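Local coordinates for flagellar hook associated protein type 3 FlgL (Legionella pneumophila subsp. pneumophila, PDB 5YTI) that probably serves as a structural component of the bacterial flagellum, as a flagellin-family protein of the junction between hook and filament, at residues R302-N306 against T320-N324; Q94-G98 against N324-L328; T299-M303 against L327-I331; D222-F228 against D284-P290. All coordinates share one frame. Where two conformers were deposited one is given. Residues are numbered along the deposited sequence.

In the fold
Three of the four contacts form one cluster in the helical part of the chain, and all three use helix 316-374. Interactions 1 and 3 are successive parts of its packing against helix 296-307, their centres about 8 Å apart, with Arg302 and Met303 common to both. Interaction 2 brings the end of helix 49-96 to the same helix; its centre lies about 7 Å from that of interaction 1 and about 8 Å from that of interaction 3, and Gln94 packs on Met303. Interaction 4 lies in the β-sheet, about 18 Å from interaction 1 between centres, yet Phe286 CE1 reaches Thr322 OG1 at 3.5 Å, so sheet and helices touch there.

Interaction 1 of 4, residues R302-N306 against T320-N324; sequences RMINN and TQTEN
Arg302 opens a helical segment, 302-306, that runs nearly antiparallel to the helical segment 320-324: the axes of these short pieces approach to 10.8 Å at a signed crossing angle of -165°. Its CB points toward the partner, and a bent side chain (chi1 m, chi2 -139°, chi3 -96°) carries the guanidinium to Glu323. There Arg302 NH2 lies 2.8 Å from Glu323 OE1, a salt bridge meeting the edge of the guanidinium, although the hydrogen bond within it is weak in angle. Glu323 answers with chi1 t and chi2 96°; Arg302 has a second acid partner in Glu294. Met303, modelled as selenomethionine, turns sideways to pack on helix 49-96, and Ile304 faces helix 104-125. Helix 296-307 is thus packed among several helices in the manner of a helical bundle, with helix 316-374 flanking it on the side of this contact. One turn after Arg302 comes Asn306, whose backbone N bonds to Arg302 O at 3.1 Å. The register is set here, Asn306 CA standing 6.7 Å from Thr320 CA. With chi1 -143°, the Asn306 amide enters the space between the helices: OD1 lies 3.2 Å from Glu323 CG, ND2 packs 3.7 Å from Thr320 CG2, and Asn306 ND2 comes within 3.0 Å of Asn324 OD1, an oxygen that accepts a hydrogen bond from Gln94.

Interaction 2 of 4, residues Q94-G98 against N324-L328; sequences QIQAG and NNQLL
Gln94 lays its side chain along segment 324-328, its CG 3.9 Å from Leu328 N and its CD 4.0 Å from Leu327 CB. Chi1 is t, with chi2 and chi3 both near 40°, a curl that brings the terminal amide to Asn324. Gln94 NE2 donates to Asn324 OD1 at 2.8 Å and, more weakly, to Asn324 O at 3.3 Å. Residues 94-96 are helical, the chain has become a loop by Gly98, and 324-328 is helical throughout. The register is antiparallel, with CA-CA distances of 6.3 Å for Gln94 and Leu328 and 6.1 Å for Gly98 and Asn324. At the loop end Asn324 (chi1 m) reaches out in turn: its ND2 donates to Ala97 O at 2.9 Å, and Gly98 CA lies close by, 3.2 Å from Asn324 ND2, though the exact place of that nitrogen is less sure. Ile95 CG1 touches Leu328 CD1 at 4.4 Å, an apolar contact. Sequence-distant N-terminal and C-terminal helices meet here, as in other flagellin-family proteins, and Leu328 also packs on Glu216 of the second subunit. Because Asn324 accepts from Gln94 through one end of its amide and gives to the Ala97 carbonyl through the other, a single polar side chain ties Gln94 and Ala97, near the C-terminal end of helix 49-96, to helix 316-374.

Interaction 3 of 4, residues T299-M303 against L327-I331; sequences TVQRM and LLAQI
Leu327 (chi1 m, chi2 t) begins the second segment by pushing its CB toward helix 299-303. Its CD2 sits 3.6 Å from both Thr299 O and Arg302 CB and lies over one face of the guanidinium, while its CD1 meets CG of Met303, modelled as selenomethionine, at 3.8 Å. Leu327 CA is 6.7 Å from Thr299 CA. The two helical pieces run roughly antiparallel, their axes 10.2 Å apart at closest and crossing at -147°; together they form a helix-helix interface within the bundle, where helix 49-96 also touches Met303 and Ile331. Gln330, extended with chi1 m and chi2 t, donates from NE2 to Thr299 OG1 at 2.6 Å. Its OE1 accepts from Gly189 N and lies 2.7 Å from Arg302 NH1; Arg302 itself forms salt bridges with Glu323 and Glu294. Ile331 closes the segment (chi1 and chi2 both m), its CD1 4.0 Å from Thr299 CG2 and its CG1 4.0 Å from Met303 SE.

Interaction 4 of 4, residues D222-F228 against D284-P290; sequences DNYTMTF and DSFSISP
Two extended strands, 224-228 and 285-290, lie side by side with axes 4.7 Å apart and directions 160° from each other. Tyr224 and Ile288 form one hydrogen-bonded pair (Tyr224 N to Ile288 O 2.7 Å, Ile288 N to Tyr224 O 2.9 Å), Met226 and Phe286 the next (Met226 N to Phe286 O 2.8 Å, Phe286 N to Met226 O 2.9 Å); Phe228 N reaches Asp284 O at 3.1 Å. These are neighbouring inner strands of an antiparallel five-stranded sheet. On the face carrying Tyr224, Met226, Phe286 and Ile288, Ile288 fits between Tyr224 and Met226 of the facing strand, its CB 3.9 Å from Tyr224 CB and its CD1 4.2 Å from Met226 CB, under cover of Phe269. Further along, Phe228 and Phe286 meet edge against edge, CE2 to CD2 3.7 Å. The other face carries small side chains, Thr225, Thr227, Ser285 and Ser287, with Thr227 CG2 3.9 Å from Ser285 CB. The Pro290 ring presses on the loop just before the other strand, its CD 3.1 Å from Asp222 O, and also packs on Gly336 of the second subunit.

Interaction 1 of 4, residues R302-N306 against T320-N324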
loop_
_atom_site.group_PDB
_atom_site.type_symbol
_atom_site.label_atom_id
_atom_site.label_comp_id
_atom_site.label_asym_id
_atom_site.label_seq_id
_atom_site.Cartn_x
_atom_site.Cartn_y
_atom_site.Cartn_z
ATOM N N ARG A 302 -8.511 -14.600 6.040
ATOM C CA ARG A 302 -8.241 -14.342 7.438
ATOM C C ARG A 302 -9.497 -14.048 8.252
ATOM O O ARG A 302 -9.555 -14.395 9.437
ATOM C CB ARG A 302 -7.300 -13.156 7.569
ATOM C CG ARG A 302 -5.826 -13.455 7.314
ATOM C CD ARG A 302 -4.972 -12.710 8.326
ATOM N NE ARG A 302 -4.439 -11.438 7.853
ATOM C CZ ARG A 302 -4.068 -10.428 8.645
ATOM N NH1 ARG A 302 -3.589 -9.339 8.078
ATOM N NH2 ARG A 302 -4.190 -10.470 9.977
HETATM N N MSE A 303 -10.490 -13.390 7.657
HETATM C CA MSE A 303 -11.715 -13.093 8.403
HETATM C C MSE A 303 -12.420 -14.388 8.671
HETATM O O MSE A 303 -13.029 -14.554 9.735
HETATM C CB MSE A 303 -12.655 -12.159 7.678
HETATM C CG MSE A 303 -12.286 -10.680 7.709
HETATM SE SE MSE A 303 -13.442 -9.872 6.320
HETATM C CE MSE A 303 -15.208 -10.350 7.001
ATOM N N ILE A 304 -12.312 -15.306 7.707
ATOM C CA ILE A 304 -12.848 -16.680 7.821
ATOM C C ILE A 304 -12.114 -17.524 8.903
ATOM O O ILE A 304 -12.746 -18.121 9.785
ATOM C CB ILE A 304 -12.755 -17.443 6.476
ATOM C CG1 ILE A 304 -13.680 -16.843 5.412
ATOM C CG2 ILE A 304 -13.036 -18.925 6.668
ATOM C CD1 ILE A 304 -13.387 -17.347 3.995
ATOM N N ASN A 305 -10.790 -17.597 8.842
ATOM C CA ASN A 305 -10.067 -18.286 9.893
ATOM C C ASN A 305 -10.528 -17.781 11.249
ATOM O O ASN A 305 -10.699 -18.578 12.150
ATOM C CB ASN A 305 -8.563 -18.088 9.777
ATOM C CG ASN A 305 -7.973 -18.751 8.545
ATOM O OD1 ASN A 305 -6.770 -18.672 8.316
ATOM N ND2 ASN A 305 -8.811 -19.399 7.742
ATOM N N ASN A 306 -10.750 -16.474 11.386
ATOM C CA ASN A 306 -11.068 -15.864 12.679
ATOM C C ASN A 306 -12.499 -16.152 13.150
ATOM O O ASN A 306 -12.763 -16.418 14.312
ATOM C CB ASN A 306 -10.905 -14.358 12.558
ATOM C CG ASN A 306 -10.340 -13.739 13.807
ATOM O OD1 ASN A 306 -9.262 -14.107 14.233
ATOM N ND2 ASN A 306 -11.052 -12.779 14.386
ATOM N N THR A 320 -9.450 -13.072 19.671
ATOM C CA THR A 320 -10.194 -12.651 18.497
ATOM C C THR A 320 -10.077 -11.164 18.225
ATOM O O THR A 320 -9.920 -10.773 17.059
ATOM C CB THR A 320 -11.683 -12.922 18.732
ATOM O OG1 THR A 320 -11.897 -14.319 18.677
ATOM C CG2 THR A 320 -12.564 -12.256 17.712
ATOM N N GLN A 321 -10.177 -10.343 19.283
ATOM C CA GLN A 321 -10.379 -8.909 19.112
ATOM C C GLN A 321 -9.155 -8.262 18.501
ATOM O O GLN A 321 -9.252 -7.516 17.541
ATOM C CB GLN A 321 -10.765 -8.224 20.428
ATOM C CG GLN A 321 -11.482 -6.874 20.255
ATOM C CD GLN A 321 -12.919 -7.020 19.747
ATOM O OE1 GLN A 321 -13.169 -7.612 18.675
ATOM N NE2 GLN A 321 -13.880 -6.485 20.521
ATOM N N THR A 322 -7.984 -8.575 19.014
ATOM C CA THR A 322 -6.795 -7.947 18.476
ATOM C C THR A 322 -6.717 -8.012 16.952
ATOM O O THR A 322 -6.343 -7.027 16.281
ATOM C CB THR A 322 -5.556 -8.616 19.022
ATOM O OG1 THR A 322 -5.558 -8.521 20.453
ATOM C CG2 THR A 322 -4.325 -7.939 18.435
ATOM N N GLU A 323 -7.046 -9.196 16.444
ATOM C CA GLU A 323 -7.069 -9.487 15.031
ATOM C C GLU A 323 -8.347 -8.940 14.373
ATOM O O GLU A 323 -8.296 -8.528 13.237
ATOM C CB GLU A 323 -6.904 -11.004 14.813
ATOM C CG GLU A 323 -7.375 -11.576 13.464
ATOM C CD GLU A 323 -6.296 -11.753 12.371
ATOM O OE1 GLU A 323 -5.197 -11.151 12.470
ATOM O OE2 GLU A 323 -6.574 -12.499 11.371
ATOM N N ASN A 324 -9.489 -8.919 15.059
ATOM C CA ASN A 324 -10.688 -8.281 14.486
ATOM C C ASN A 324 -10.373 -6.845 14.101
ATOM O O ASN A 324 -10.631 -6.458 12.964
ATOM C CB ASN A 324 -11.865 -8.232 15.460
ATOM C CG ASN A 324 -12.667 -9.517 15.518
ATOM O OD1 ASN A 324 -12.716 -10.324 14.569
ATOM N ND2 ASN A 324 -13.344 -9.697 16.648
#

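Interaction 2 of 4, residues Q94-G98 against N324-L328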
loop_
_atom_site.group_PDB
_atom_site.type_symbol
_atom_site.label_atom_id
_atom_site.label_comp_id
_atom_site.label_asym_id
_atom_site.label_seq_id
_atom_site.Cartn_x
_atom_site.Cartn_y
_atom_site.Cartn_z
ATOM N N GLN A 94 -17.439 -8.218 9.303
ATOM C CA GLN A 94 -16.306 -8.096 10.230
ATOM C C GLN A 94 -16.708 -7.429 11.515
ATOM O O GLN A 94 -16.143 -7.755 12.554
ATOM C CB GLN A 94 -15.095 -7.352 9.639
ATOM C CG GLN A 94 -13.821 -7.349 10.512
ATOM C CD GLN A 94 -13.533 -8.672 11.214
ATOM O OE1 GLN A 94 -13.697 -9.754 10.658
ATOM N NE2 GLN A 94 -13.095 -8.582 12.443
ATOM N N ILE A 95 -17.667 -6.509 11.463
ATOM C CA ILE A 95 -18.036 -5.787 12.668
ATOM C C ILE A 95 -18.750 -6.665 13.684
ATOM O O ILE A 95 -18.463 -6.561 14.863
ATOM C CB ILE A 95 -18.877 -4.554 12.370
ATOM C CG1 ILE A 95 -17.970 -3.328 12.387
ATOM C CG2 ILE A 95 -19.959 -4.395 13.435
ATOM C CD1 ILE A 95 -18.613 -2.108 11.771
ATOM N N GLN A 96 -19.658 -7.525 13.219
ATOM C CA GLN A 96 -20.322 -8.507 14.084
ATOM C C GLN A 96 -19.313 -9.491 14.690
ATOM O O GLN A 96 -19.454 -9.920 15.865
ATOM C CB GLN A 96 -21.347 -9.352 13.333
ATOM C CG GLN A 96 -21.953 -8.761 12.077
ATOM C CD GLN A 96 -23.108 -7.842 12.355
ATOM O OE1 GLN A 96 -23.132 -6.702 11.881
ATOM N NE2 GLN A 96 -24.083 -8.332 13.115
ATOM N N ALA A 97 -18.304 -9.858 13.892
ATOM C CA ALA A 97 -17.268 -10.792 14.345
ATOM C C ALA A 97 -16.578 -10.259 15.593
ATOM O O ALA A 97 -15.931 -11.013 16.329
ATOM C CB ALA A 97 -16.255 -11.041 13.248
ATOM N N GLY A 98 -16.718 -8.958 15.819
ATOM C CA GLY A 98 -16.224 -8.345 17.023
ATOM C C GLY A 98 -17.312 -8.061 18.026
ATOM O O GLY A 98 -17.053 -7.416 19.037
ATOM N N ASN A 324 -9.489 -8.919 15.059
ATOM C CA ASN A 324 -10.688 -8.281 14.486
ATOM C C ASN A 324 -10.373 -6.845 14.101
ATOM O O ASN A 324 -10.631 -6.458 12.964
ATOM C CB ASN A 324 -11.865 -8.232 15.460
ATOM C CG ASN A 324 -12.667 -9.517 15.518
ATOM O OD1 ASN A 324 -12.716 -10.324 14.569
ATOM N ND2 ASN A 324 -13.344 -9.697 16.648
ATOM N N ASN A 325 -9.840 -6.059 15.048
ATOM C CA ASN A 325 -9.468 -4.659 14.815
ATOM C C ASN A 325 -8.584 -4.476 13.599
ATOM O O ASN A 325 -8.687 -3.456 12.877
ATOM C CB ASN A 325 -8.683 -4.109 15.988
ATOM C CG ASN A 325 -9.563 -3.694 17.113
ATOM O OD1 ASN A 325 -10.314 -4.516 17.609
ATOM N ND2 ASN A 325 -9.503 -2.402 17.511
ATOM N N GLN A 326 -7.690 -5.441 13.400
ATOM C CA GLN A 326 -6.769 -5.372 12.264
ATOM C C GLN A 326 -7.544 -5.595 10.990
ATOM O O GLN A 326 -7.405 -4.849 10.032
ATOM C CB GLN A 326 -5.611 -6.389 12.391
ATOM C CG GLN A 326 -4.661 -6.071 13.537
ATOM C CD GLN A 326 -3.530 -5.180 13.119
ATOM O OE1 GLN A 326 -2.802 -5.531 12.200
ATOM N NE2 GLN A 326 -3.347 -4.037 13.799
ATOM N N LEU A 327 -8.383 -6.622 10.993
ATOM C CA LEU A 327 -9.101 -7.010 9.799
ATOM C C LEU A 327 -10.107 -5.937 9.411
ATOM O O LEU A 327 -10.455 -5.812 8.258
ATOM C CB LEU A 327 -9.769 -8.370 9.974
ATOM C CG LEU A 327 -8.831 -9.580 9.980
ATOM C CD1 LEU A 327 -9.611 -10.829 10.350
ATOM C CD2 LEU A 327 -8.177 -9.773 8.617
ATOM N N LEU A 328 -10.557 -5.137 10.360
ATOM C CA LEU A 328 -11.433 -4.068 9.996
ATOM C C LEU A 328 -10.618 -3.048 9.243
ATOM O O LEU A 328 -11.043 -2.524 8.239
ATOM C CB LEU A 328 -12.002 -3.444 11.233
ATOM C CG LEU A 328 -12.986 -2.332 10.973
ATOM C CD1 LEU A 328 -14.197 -2.879 10.220
ATOM C CD2 LEU A 328 -13.376 -1.756 12.326
#

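Interaction 3 of 4, residues T299-M303 against L327-I331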
loop_
_atom_site.group_PDB
_atom_site.type_symbol
_atom_site.label_atom_id
_atom_site.label_comp_id
_atom_site.label_asym_id
_atom_site.label_seq_id
_atom_site.Cartn_x
_atom_site.Cartn_y
_atom_site.Cartn_z
ATOM N N THR A 299 -6.889 -11.194 3.154
ATOM C CA THR A 299 -7.669 -10.480 4.191
ATOM C C THR A 299 -8.992 -11.215 4.487
ATOM O O THR A 299 -9.382 -11.425 5.646
ATOM C CB THR A 299 -7.991 -9.001 3.830
ATOM O OG1 THR A 299 -6.841 -8.174 3.990
ATOM C CG2 THR A 299 -9.059 -8.452 4.750
ATOM N N VAL A 300 -9.684 -11.608 3.437
ATOM C CA VAL A 300 -10.931 -12.339 3.608
ATOM C C VAL A 300 -10.721 -13.783 4.098
ATOM O O VAL A 300 -11.531 -14.275 4.895
ATOM C CB VAL A 300 -11.766 -12.362 2.323
ATOM C CG1 VAL A 300 -13.062 -13.100 2.590
ATOM C CG2 VAL A 300 -12.056 -10.947 1.830
ATOM N N GLN A 301 -9.653 -14.430 3.621
ATOM C CA GLN A 301 -9.255 -15.761 4.098
ATOM C C GLN A 301 -9.067 -15.719 5.586
ATOM O O GLN A 301 -9.416 -16.664 6.289
ATOM C CB GLN A 301 -7.946 -16.226 3.460
ATOM C CG GLN A 301 -8.023 -16.384 1.946
ATOM C CD GLN A 301 -6.910 -17.232 1.387
ATOM O OE1 GLN A 301 -7.159 -18.370 0.994
ATOM N NE2 GLN A 301 -5.685 -16.690 1.338
ATOM N N ARG A 302 -8.511 -14.600 6.040
ATOM C CA ARG A 302 -8.241 -14.342 7.438
ATOM C C ARG A 302 -9.497 -14.048 8.252
ATOM O O ARG A 302 -9.555 -14.395 9.437
ATOM C CB ARG A 302 -7.300 -13.156 7.569
ATOM C CG ARG A 302 -5.826 -13.455 7.314
ATOM C CD ARG A 302 -4.972 -12.710 8.326
ATOM N NE ARG A 302 -4.439 -11.438 7.853
ATOM C CZ ARG A 302 -4.068 -10.428 8.645
ATOM N NH1 ARG A 302 -3.589 -9.339 8.078
ATOM N NH2 ARG A 302 -4.190 -10.470 9.977
HETATM N N MSE A 303 -10.490 -13.390 7.657
HETATM C CA MSE A 303 -11.715 -13.093 8.403
HETATM C C MSE A 303 -12.420 -14.388 8.671
HETATM O O MSE A 303 -13.029 -14.554 9.735
HETATM C CB MSE A 303 -12.655 -12.159 7.678
HETATM C CG MSE A 303 -12.286 -10.680 7.709
HETATM SE SE MSE A 303 -13.442 -9.872 6.320
HETATM C CE MSE A 303 -15.208 -10.350 7.001
ATOM N N LEU A 327 -8.383 -6.622 10.993
ATOM C CA LEU A 327 -9.101 -7.010 9.799
ATOM C C LEU A 327 -10.107 -5.937 9.411
ATOM O O LEU A 327 -10.455 -5.812 8.258
ATOM C CB LEU A 327 -9.769 -8.370 9.974
ATOM C CG LEU A 327 -8.831 -9.580 9.980
ATOM C CD1 LEU A 327 -9.611 -10.829 10.350
ATOM C CD2 LEU A 327 -8.177 -9.773 8.617
ATOM N N LEU A 328 -10.557 -5.137 10.360
ATOM C CA LEU A 328 -11.433 -4.068 9.996
ATOM C C LEU A 328 -10.618 -3.048 9.243
ATOM O O LEU A 328 -11.043 -2.524 8.239
ATOM C CB LEU A 328 -12.002 -3.444 11.233
ATOM C CG LEU A 328 -12.986 -2.332 10.973
ATOM C CD1 LEU A 328 -14.197 -2.879 10.220
ATOM C CD2 LEU A 328 -13.376 -1.756 12.326
ATOM N N ALA A 329 -9.418 -2.770 9.713
ATOM C CA ALA A 329 -8.609 -1.757 9.036
ATOM C C ALA A 329 -8.292 -2.176 7.616
ATOM O O ALA A 329 -8.197 -1.344 6.725
ATOM C CB ALA A 329 -7.321 -1.481 9.798
ATOM N N GLN A 330 -8.138 -3.474 7.402
ATOM C CA GLN A 330 -7.723 -3.951 6.091
ATOM C C GLN A 330 -8.830 -3.935 5.062
ATOM O O GLN A 330 -8.611 -3.533 3.913
ATOM C CB GLN A 330 -7.108 -5.338 6.213
ATOM C CG GLN A 330 -5.752 -5.250 6.888
ATOM C CD GLN A 330 -5.027 -6.568 6.945
ATOM O OE1 GLN A 330 -4.115 -6.711 7.760
ATOM N NE2 GLN A 330 -5.402 -7.538 6.074
ATOM N N ILE A 331 -9.998 -4.411 5.482
ATOM C CA ILE A 331 -11.221 -4.199 4.752
ATOM C C ILE A 331 -11.389 -2.735 4.376
ATOM O O ILE A 331 -11.756 -2.468 3.244
ATOM C CB ILE A 331 -12.439 -4.595 5.562
ATOM C CG1 ILE A 331 -12.664 -6.087 5.477
ATOM C CG2 ILE A 331 -13.656 -3.889 5.033
ATOM C CD1 ILE A 331 -12.554 -6.624 4.071
#

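Interaction 4 of 4, residues D222-F228 against D284-P290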
loop_
_atom_site.group_PDB
_atom_site.type_symbol
_atom_site.label_atom_id
_atom_site.label_comp_id
_atom_site.label_asym_id
_atom_site.label_seq_id
_atom_site.Cartn_x
_atom_site.Cartn_y
_atom_site.Cartn_z
ATOM N N ASP A 222 10.211 -0.599 12.567
ATOM C CA ASP A 222 10.944 -1.659 13.256
ATOM C C ASP A 222 10.012 -2.833 13.546
ATOM O O ASP A 222 8.804 -2.736 13.427
ATOM C CB ASP A 222 11.551 -1.118 14.564
ATOM C CG ASP A 222 12.748 -1.957 15.103
ATOM O OD1 ASP A 222 13.087 -3.004 14.491
ATOM O OD2 ASP A 222 13.339 -1.549 16.157
ATOM N N ASN A 223 10.608 -3.955 13.915
ATOM C CA ASN A 223 9.890 -5.106 14.451
ATOM C C ASN A 223 9.912 -5.034 15.989
ATOM O O ASN A 223 10.965 -5.195 16.661
ATOM C CB ASN A 223 10.545 -6.399 13.976
ATOM C CG ASN A 223 10.173 -6.747 12.580
ATOM O OD1 ASN A 223 9.033 -7.022 12.325
ATOM N ND2 ASN A 223 11.125 -6.777 11.683
ATOM N N TYR A 224 8.727 -4.794 16.533
ATOM C CA TYR A 224 8.576 -4.459 17.938
ATOM C C TYR A 224 7.936 -5.611 18.654
ATOM O O TYR A 224 7.144 -6.333 18.093
ATOM C CB TYR A 224 7.712 -3.183 18.107
ATOM C CG TYR A 224 8.384 -1.902 17.646
ATOM C CD1 TYR A 224 9.221 -1.214 18.475
ATOM C CD2 TYR A 224 8.162 -1.395 16.377
ATOM C CE1 TYR A 224 9.847 -0.051 18.055
ATOM C CE2 TYR A 224 8.767 -0.235 15.939
ATOM C CZ TYR A 224 9.614 0.448 16.783
ATOM O OH TYR A 224 10.244 1.628 16.369
ATOM N N THR A 225 8.280 -5.765 19.911
ATOM C CA THR A 225 7.661 -6.749 20.736
ATOM C C THR A 225 7.209 -6.060 22.018
ATOM O O THR A 225 7.968 -5.332 22.676
ATOM C CB THR A 225 8.648 -7.892 20.994
ATOM O OG1 THR A 225 9.382 -8.155 19.777
ATOM C CG2 THR A 225 7.894 -9.148 21.482
HETATM N N MSE A 226 5.939 -6.264 22.326
HETATM C CA MSE A 226 5.311 -5.699 23.512
HETATM C C MSE A 226 5.098 -6.835 24.467
HETATM O O MSE A 226 4.456 -7.844 24.141
HETATM C CB MSE A 226 3.972 -5.050 23.148
HETATM C CG MSE A 226 3.325 -4.309 24.325
HETATM SE SE MSE A 226 1.513 -3.644 23.893
HETATM C CE MSE A 226 2.230 -1.826 23.711
ATOM N N THR A 227 5.635 -6.679 25.660
ATOM C CA THR A 227 5.696 -7.761 26.611
ATOM C C THR A 227 5.129 -7.177 27.915
ATOM O O THR A 227 5.584 -6.114 28.388
ATOM C CB THR A 227 7.168 -8.294 26.728
ATOM O OG1 THR A 227 8.093 -7.285 26.301
ATOM C CG2 THR A 227 7.440 -9.506 25.791
ATOM N N PHE A 228 4.099 -7.826 28.459
ATOM C CA PHE A 228 3.557 -7.451 29.777
ATOM C C PHE A 228 4.247 -8.236 30.903
ATOM O O PHE A 228 4.323 -9.471 30.868
ATOM C CB PHE A 228 2.023 -7.669 29.827
ATOM C CG PHE A 228 1.282 -6.931 28.748
ATOM C CD1 PHE A 228 0.913 -5.627 28.918
ATOM C CD2 PHE A 228 1.016 -7.532 27.549
ATOM C CE1 PHE A 228 0.296 -4.932 27.909
ATOM C CE2 PHE A 228 0.393 -6.845 26.532
ATOM C CZ PHE A 228 0.041 -5.540 26.709
ATOM N N ASP A 284 2.373 -12.483 28.558
ATOM C CA ASP A 284 1.592 -12.239 27.355
ATOM C C ASP A 284 2.366 -11.257 26.491
ATOM O O ASP A 284 3.103 -10.396 26.999
ATOM C CB ASP A 284 0.199 -11.699 27.704
ATOM C CG ASP A 284 -0.716 -12.772 28.268
ATOM O OD1 ASP A 284 -0.248 -13.919 28.401
ATOM O OD2 ASP A 284 -1.899 -12.494 28.565
ATOM N N SER A 285 2.233 -11.402 25.180
ATOM C CA SER A 285 2.978 -10.541 24.277
ATOM C C SER A 285 2.232 -10.320 22.977
ATOM O O SER A 285 1.427 -11.168 22.540
ATOM C CB SER A 285 4.375 -11.116 24.000
ATOM O OG SER A 285 4.311 -12.492 23.632
ATOM N N PHE A 286 2.511 -9.164 22.381
ATOM C CA PHE A 286 2.087 -8.857 21.025
ATOM C C PHE A 286 3.275 -8.396 20.165
ATOM O O PHE A 286 4.269 -7.853 20.653
ATOM C CB PHE A 286 0.997 -7.786 21.041
ATOM C CG PHE A 286 -0.263 -8.191 21.772
ATOM C CD1 PHE A 286 -1.231 -8.954 21.153
ATOM C CD2 PHE A 286 -0.485 -7.785 23.061
ATOM C CE1 PHE A 286 -2.395 -9.324 21.815
ATOM C CE2 PHE A 286 -1.645 -8.142 23.725
ATOM C CZ PHE A 286 -2.601 -8.913 23.110
ATOM N N SER A 287 3.172 -8.630 18.868
ATOM C CA SER A 287 4.227 -8.229 17.943
ATOM C C SER A 287 3.741 -7.074 17.079
ATOM O O SER A 287 2.563 -7.029 16.706
ATOM C CB SER A 287 4.587 -9.390 17.043
ATOM O OG SER A 287 5.449 -8.939 16.044
ATOM N N ILE A 288 4.630 -6.135 16.762
ATOM C CA ILE A 288 4.228 -4.946 15.987
ATOM C C ILE A 288 5.244 -4.580 14.890
ATOM O O ILE A 288 6.420 -4.286 15.157
ATOM C CB ILE A 288 4.024 -3.723 16.893
ATOM C CG1 ILE A 288 3.140 -4.065 18.086
ATOM C CG2 ILE A 288 3.429 -2.590 16.079
ATOM C CD1 ILE A 288 3.525 -3.295 19.317
ATOM N N SER A 289 4.771 -4.533 13.658
ATOM C CA SER A 289 5.655 -4.702 12.530
ATOM C C SER A 289 5.237 -3.829 11.365
ATOM O O SER A 289 4.049 -3.581 11.163
ATOM C CB SER A 289 5.585 -6.173 12.142
ATOM O OG SER A 289 4.371 -6.759 12.655
ATOM N N PRO A 290 6.205 -3.364 10.575
ATOM C CA PRO A 290 5.839 -2.552 9.411
ATOM C C PRO A 290 4.748 -3.178 8.551
ATOM O O PRO A 290 4.599 -4.382 8.496
ATOM C CB PRO A 290 7.131 -2.467 8.610
ATOM C CG PRO A 290 8.084 -3.421 9.254
ATOM C CD PRO A 290 7.649 -3.570 10.670
#